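Local coordinates for DUF4276 family protein (Pyrococcus horikoshii, PDB 2P62), which is of unknown function, though its family belongs to a Toprim-like clan, whose folds are often associated with nucleic acid enzymes, at residues Leu21-Tyr25 with Gly26-Ala30; Pro72-Leu75 with Lys76-Asp80; Ile124-Gly128 with Val129-Pro133. All coordinates share one frame; numbering follows the deposited sequence.

Interaction 1 (Leu21-Tyr25 with Gly26-Ala30); sequences LEKLY and GFREA
Glu22 and Arg28 meet through two differently shaped side chains: Glu22 places CG beside its backbone N (chi1 -72°) and runs extended from there, whereas Arg28 sets CG anti to its N (chi1 -168°) and then bends at chi2 and chi3, bringing the guanidinium back to the carboxylate. With Lys23 they form a salt-bridge network over the turn that leads from helix 11-23 into strand 28-29. Glu22 OE1 lies 3.0 Å from Arg28 NH2, but well out of the guanidinium plane, and the two flat groups are tilted 57° apart; the attraction is one of charge, with no N-H aimed at the oxygen. Lys23 NZ approaches the other carboxylate oxygen, Glu22 OE2, only at a long 3.6 Å. The carboxylate probably eases the closeness of Lys23 NZ and Arg28 NH1, while Glu29 OE2, 4.2 Å from Glu22 OE1, adds negative charge nearby.

The backbone itself turns through Gly26, which has positive phi. Phe27 N donates to Leu21 O at 2.9 Å, and Gly26 N gives a weak bond to Glu22 O. The Phe27 ring, with Leu21, packs on Leu60 of strand 58-63 and on Val240; its CD2 touches Tyr25 CB at 4.1 Å. At the base of the Glu22 side chain, its CA makes a C-H...O contact of 3.2 Å with Phe27 O.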
# COMPACT_ATOMS: atom_id res chain seq x y z
N LEU A 21 6.93 -17.99 4.69
CA LEU A 21 6.22 -18.98 5.51
C LEU A 21 5.18 -19.78 4.73
O LEU A 21 4.94 -20.94 5.04
CB LEU A 21 5.56 -18.29 6.71
CG LEU A 21 6.49 -17.68 7.77
CD1 LEU A 21 5.68 -16.98 8.85
CD2 LEU A 21 7.36 -18.78 8.38
N GLU A 22 4.57 -19.16 3.72
CA GLU A 22 3.57 -19.84 2.90
C GLU A 22 4.21 -20.60 1.75
O GLU A 22 4.14 -21.83 1.68
CB GLU A 22 2.56 -18.83 2.33
CG GLU A 22 1.59 -18.24 3.37
CD GLU A 22 0.53 -17.30 2.79
OE1 GLU A 22 -0.36 -16.88 3.56
OE2 GLU A 22 0.56 -16.97 1.58
N LYS A 23 4.85 -19.86 0.85
CA LYS A 23 5.47 -20.43 -0.34
C LYS A 23 6.71 -21.28 -0.14
O LYS A 23 7.07 -22.08 -1.00
CB LYS A 23 5.75 -19.31 -1.34
CG LYS A 23 4.50 -18.53 -1.76
CD LYS A 23 3.44 -19.43 -2.41
CE LYS A 23 2.21 -18.65 -2.89
NZ LYS A 23 1.42 -18.08 -1.77
N LEU A 24 7.37 -21.13 1.00
CA LEU A 24 8.57 -21.90 1.26
C LEU A 24 8.37 -22.99 2.33
O LEU A 24 8.94 -24.06 2.22
CB LEU A 24 9.70 -20.97 1.68
CG LEU A 24 11.10 -21.56 1.60
CD1 LEU A 24 11.48 -21.83 0.14
CD2 LEU A 24 12.08 -20.59 2.23
N TYR A 25 7.55 -22.71 3.35
CA TYR A 25 7.34 -23.72 4.39
C TYR A 25 5.97 -24.38 4.43
O TYR A 25 5.67 -25.09 5.38
CB TYR A 25 7.67 -23.15 5.78
CG TYR A 25 9.12 -22.76 5.93
CD1 TYR A 25 9.54 -21.47 5.66
CD2 TYR A 25 10.09 -23.71 6.25
CE1 TYR A 25 10.88 -21.12 5.70
CE2 TYR A 25 11.44 -23.37 6.30
CZ TYR A 25 11.83 -22.07 6.02
OH TYR A 25 13.16 -21.71 6.04
N GLY A 26 5.14 -24.15 3.42
CA GLY A 26 3.84 -24.79 3.38
C GLY A 26 2.76 -24.27 4.31
O GLY A 26 1.71 -24.88 4.44
N PHE A 27 3.00 -23.14 4.96
CA PHE A 27 1.97 -22.61 5.84
C PHE A 27 0.82 -22.02 5.03
O PHE A 27 1.02 -21.47 3.95
CB PHE A 27 2.59 -21.56 6.77
CG PHE A 27 3.09 -22.12 8.06
CD1 PHE A 27 2.31 -22.05 9.21
CD2 PHE A 27 4.33 -22.73 8.14
CE1 PHE A 27 2.75 -22.59 10.41
CE2 PHE A 27 4.78 -23.28 9.34
CZ PHE A 27 3.99 -23.21 10.48
N ARG A 28 -0.40 -22.15 5.56
CA ARG A 28 -1.59 -21.63 4.89
C ARG A 28 -2.34 -20.63 5.78
O ARG A 28 -2.35 -20.76 7.00
CB ARG A 28 -2.52 -22.78 4.50
CG ARG A 28 -3.63 -22.38 3.55
CD ARG A 28 -3.07 -21.69 2.29
NE ARG A 28 -3.15 -20.23 2.35
CZ ARG A 28 -2.32 -19.42 1.70
NH1 ARG A 28 -1.33 -19.92 0.97
NH2 ARG A 28 -2.49 -18.10 1.78
N GLU A 29 -2.98 -19.64 5.17
CA GLU A 29 -3.73 -18.65 5.93
C GLU A 29 -5.02 -19.23 6.52
O GLU A 29 -5.74 -19.95 5.84
CB GLU A 29 -4.06 -17.44 5.05
CG GLU A 29 -4.80 -16.32 5.79
CD GLU A 29 -4.74 -15.00 5.04
OE1 GLU A 29 -5.36 -14.02 5.52
OE2 GLU A 29 -4.06 -14.94 3.99
N ALA A 30 -5.30 -18.90 7.78
CA ALA A 30 -6.49 -19.38 8.47
C ALA A 30 -7.74 -19.26 7.61
O ALA A 30 -7.88 -18.32 6.83
CB ALA A 30 -6.69 -18.61 9.76

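Interaction 2 (Pro72-Leu75 with Lys76-Asp80); sequences PKVL and KSVLD
Ser77 grips the carbonyl of Lys73 twice, one turn back along helix 71-84. Its OG donates to Lys73 O at 2.9 Å, and Ser77 N reaches the same oxygen at 3.3 Å; the two donors come from opposite faces of the carbonyl plane. The hydroxyl gets there because OG sits beside the backbone N (chi1 -52°), turned back toward the preceding turn. With alanine at this position, Lys73 O would probably be left without its hydroxyl donor, keeping the backbone N-H as its one donor from this residue.

The neighbouring turns repeat the i to i+4 pattern in the backbone: Val78 N bonds to Val74 O and Leu79 N to Leu75 O. Val78 CG2 then lies 4.3 Å from Val74 CG1, a contact of methyl with methyl. On the more open side Lys76, extended until a final bend at chi4, brings NZ 3.1 Å from Asp80 OD1 on its syn lone pair. Asp80 OD2 has a second partner in Arg115, which probably helps to hold the carboxylate for Lys76. Around the helix, Val74 meets Phe44 and Pro72 rests on Phe111, while Leu75 packs on Val92 and Val78 on Val89, both of strand 89-97.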
# COMPACT_ATOMS: atom_id res chain seq x y z
N PRO A 72 4.97 -3.41 24.36
CA PRO A 72 5.07 -3.89 25.74
C PRO A 72 3.69 -4.23 26.30
O PRO A 72 3.53 -5.14 27.12
CB PRO A 72 5.73 -2.72 26.47
CG PRO A 72 5.22 -1.53 25.71
CD PRO A 72 5.38 -1.99 24.28
N LYS A 73 2.70 -3.47 25.86
CA LYS A 73 1.33 -3.68 26.29
C LYS A 73 0.87 -5.05 25.80
O LYS A 73 0.21 -5.80 26.51
CB LYS A 73 0.45 -2.55 25.73
CG LYS A 73 -1.01 -2.53 26.19
CD LYS A 73 -1.93 -3.22 25.18
CE LYS A 73 -3.24 -2.44 24.96
NZ LYS A 73 -4.01 -2.17 26.22
N VAL A 74 1.25 -5.39 24.57
CA VAL A 74 0.89 -6.67 23.99
C VAL A 74 1.60 -7.83 24.69
O VAL A 74 1.00 -8.87 24.93
CB VAL A 74 1.24 -6.72 22.50
CG1 VAL A 74 1.01 -8.13 21.95
CG2 VAL A 74 0.40 -5.71 21.75
N LEU A 75 2.88 -7.63 25.01
CA LEU A 75 3.68 -8.65 25.67
C LEU A 75 3.16 -8.95 27.06
O LEU A 75 3.11 -10.11 27.48
CB LEU A 75 5.14 -8.20 25.77
CG LEU A 75 6.06 -8.54 24.60
CD1 LEU A 75 7.40 -7.82 24.72
CD2 LEU A 75 6.26 -10.04 24.57
N LYS A 76 2.79 -7.90 27.78
CA LYS A 76 2.29 -8.06 29.13
C LYS A 76 1.02 -8.91 29.12
O LYS A 76 0.91 -9.89 29.86
CB LYS A 76 2.02 -6.68 29.75
CG LYS A 76 1.82 -6.72 31.24
CD LYS A 76 1.55 -5.33 31.79
CE LYS A 76 1.55 -5.35 33.32
NZ LYS A 76 0.63 -6.40 33.85
N SER A 77 0.08 -8.54 28.26
CA SER A 77 -1.17 -9.28 28.15
C SER A 77 -0.90 -10.74 27.85
O SER A 77 -1.28 -11.61 28.63
CB SER A 77 -2.03 -8.71 27.03
OG SER A 77 -2.21 -7.31 27.16
N VAL A 78 -0.25 -11.02 26.72
CA VAL A 78 0.02 -12.40 26.33
C VAL A 78 0.70 -13.18 27.46
O VAL A 78 0.25 -14.27 27.83
CB VAL A 78 0.88 -12.47 25.03
CG1 VAL A 78 1.18 -13.91 24.69
CG2 VAL A 78 0.14 -11.83 23.86
N LEU A 79 1.77 -12.61 28.02
CA LEU A 79 2.51 -13.23 29.12
C LEU A 79 1.62 -13.51 30.33
O LEU A 79 1.70 -14.58 30.93
CB LEU A 79 3.67 -12.33 29.53
CG LEU A 79 5.10 -12.63 29.08
CD1 LEU A 79 5.13 -13.22 27.69
CD2 LEU A 79 5.88 -11.33 29.14
N ASP A 80 0.79 -12.54 30.71
CA ASP A 80 -0.10 -12.74 31.85
C ASP A 80 -1.12 -13.83 31.50
O ASP A 80 -1.40 -14.71 32.32
CB ASP A 80 -0.81 -11.42 32.22
CG ASP A 80 0.12 -10.43 32.96
OD1 ASP A 80 -0.19 -9.22 32.96
OD2 ASP A 80 1.14 -10.85 33.56

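Interaction 3 (Ile124-Gly128 with Val129-Pro133); sequences IVTEG and VKIYP
Ile131 N donates to Ile124 O at 2.7 Å, and the bond is returned by Ile124 N to Ile131 O. The pair joins strands 123-126 and 129-136 in antiparallel fashion, and a second hydrogen-bonded pair, Thr126 with Val129, closes the end next to the turn. There Val129 N donates to Thr126 O at 2.8 Å. Between these pairs, the non-hydrogen-bonded pair Val125 and Lys130 brings Val125 CA to Val129 O in a C-H...O contact of 3.4 Å.

Side chains sort onto two faces. Ile124, Thr126, Val129 and Ile131 share one, where Ile124 CB and Ile131 CB lie 4.1 Å apart and Thr126 CG2 meets Ile131 CD1 at 3.7 Å. Thr126 CG2 is set between N and the carbonyl carbon (chi1 -178° puts OG1 anti to N), while OG1 is held by Glu116 O. Helix 104-109 packs on this face through Phe105 and Val108, and helix 71-84 does so too, its Leu79 meeting Thr126 and its Val82 meeting Val129. On the other face Val125 and Lys130 run side by side, Val125 CG2 to Lys130 CG 4.0 Å, and a water bonded to Gly128 O also accepts a weak bond from Lys130 NZ.

Glu127, salt-bridged to Arg115, and Gly128 both take positive phi, as a type I' turn demands. The whole is a tight antiparallel beta hairpin with a two-residue loop, set near one edge of the mixed sheet.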
# COMPACT_ATOMS: atom_id res chain seq x y z
N ILE A 124 14.84 -14.95 25.35
CA ILE A 124 14.52 -14.50 26.71
C ILE A 124 13.33 -15.37 27.16
O ILE A 124 12.25 -15.32 26.56
CB ILE A 124 14.10 -13.00 26.74
CG1 ILE A 124 15.24 -12.12 26.22
CG2 ILE A 124 13.76 -12.56 28.15
CD1 ILE A 124 14.89 -10.65 26.13
N VAL A 125 13.53 -16.18 28.19
CA VAL A 125 12.47 -17.06 28.66
C VAL A 125 11.86 -16.53 29.95
O VAL A 125 12.56 -16.28 30.93
CB VAL A 125 12.99 -18.52 28.91
CG1 VAL A 125 11.84 -19.44 29.24
CG2 VAL A 125 13.74 -19.04 27.68
N THR A 126 10.55 -16.34 29.93
CA THR A 126 9.84 -15.85 31.09
C THR A 126 8.42 -16.40 30.98
O THR A 126 7.86 -16.47 29.89
CB THR A 126 9.82 -14.30 31.14
OG1 THR A 126 9.16 -13.86 32.33
CG2 THR A 126 9.12 -13.73 29.93
N GLU A 127 7.86 -16.81 32.12
CA GLU A 127 6.51 -17.35 32.14
C GLU A 127 6.46 -18.57 31.21
O GLU A 127 5.40 -18.89 30.68
CB GLU A 127 5.52 -16.28 31.67
CG GLU A 127 4.59 -15.70 32.74
CD GLU A 127 5.28 -15.32 34.05
OE1 GLU A 127 5.41 -16.20 34.92
OE2 GLU A 127 5.69 -14.14 34.20
N GLY A 128 7.59 -19.23 31.02
CA GLY A 128 7.63 -20.39 30.15
C GLY A 128 7.56 -20.06 28.67
O GLY A 128 7.46 -20.96 27.83
N VAL A 129 7.62 -18.78 28.33
CA VAL A 129 7.54 -18.35 26.93
C VAL A 129 8.89 -17.90 26.38
O VAL A 129 9.56 -17.05 26.97
CB VAL A 129 6.52 -17.18 26.77
CG1 VAL A 129 6.57 -16.62 25.36
CG2 VAL A 129 5.10 -17.67 27.09
N LYS A 130 9.29 -18.46 25.23
CA LYS A 130 10.55 -18.08 24.60
C LYS A 130 10.39 -16.83 23.74
O LYS A 130 9.71 -16.85 22.72
CB LYS A 130 11.08 -19.23 23.73
CG LYS A 130 11.66 -20.39 24.50
CD LYS A 130 12.28 -21.41 23.56
CE LYS A 130 12.71 -22.64 24.33
NZ LYS A 130 11.57 -23.16 25.14
N ILE A 131 11.01 -15.73 24.17
CA ILE A 131 10.93 -14.48 23.42
C ILE A 131 12.20 -14.29 22.59
O ILE A 131 13.31 -14.24 23.12
CB ILE A 131 10.71 -13.31 24.39
CG1 ILE A 131 9.43 -13.56 25.19
CG2 ILE A 131 10.60 -12.00 23.59
CD1 ILE A 131 9.19 -12.62 26.41
N TYR A 132 12.03 -14.20 21.28
CA TYR A 132 13.15 -14.04 20.38
C TYR A 132 13.28 -12.65 19.78
O TYR A 132 12.52 -12.27 18.89
CB TYR A 132 13.08 -15.06 19.24
CG TYR A 132 13.28 -16.50 19.66
CD1 TYR A 132 14.56 -17.04 19.78
CD2 TYR A 132 12.18 -17.33 19.91
CE1 TYR A 132 14.75 -18.37 20.14
CE2 TYR A 132 12.36 -18.67 20.27
CZ TYR A 132 13.64 -19.18 20.38
OH TYR A 132 13.82 -20.50 20.70
N PRO A 133 14.22 -11.86 20.29
CA PRO A 133 14.39 -10.52 19.72
C PRO A 133 15.31 -10.66 18.50
O PRO A 133 16.39 -11.25 18.59
CB PRO A 133 15.00 -9.72 20.88
CG PRO A 133 15.70 -10.76 21.72
CD PRO A 133 14.84 -11.99 21.62
O HOH W 1 8.46 -22.00 25.12

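The three contacts follow one another along the chain, each within a continuous stretch; none nests in or crosses another. Interaction 1 closes the turn where helix 11-23 gives way to strand 28-29, an outermost strand of the sheet. Interaction 2 lies within helix 71-84, on the beta-alpha-beta crossover from strand 58-63 to strand 89-97. Interaction 3 closes the hairpin turn toward the opposite end of the sheet, its centre about 24 Å from that of interaction 1. Interactions 2 and 3 touch: Leu79 packs its CD2 on Thr126 CG2 at 4.1 Å and its CD1 near Val129 and Ile131, while Arg115 bridges both Asp80 and Glu127.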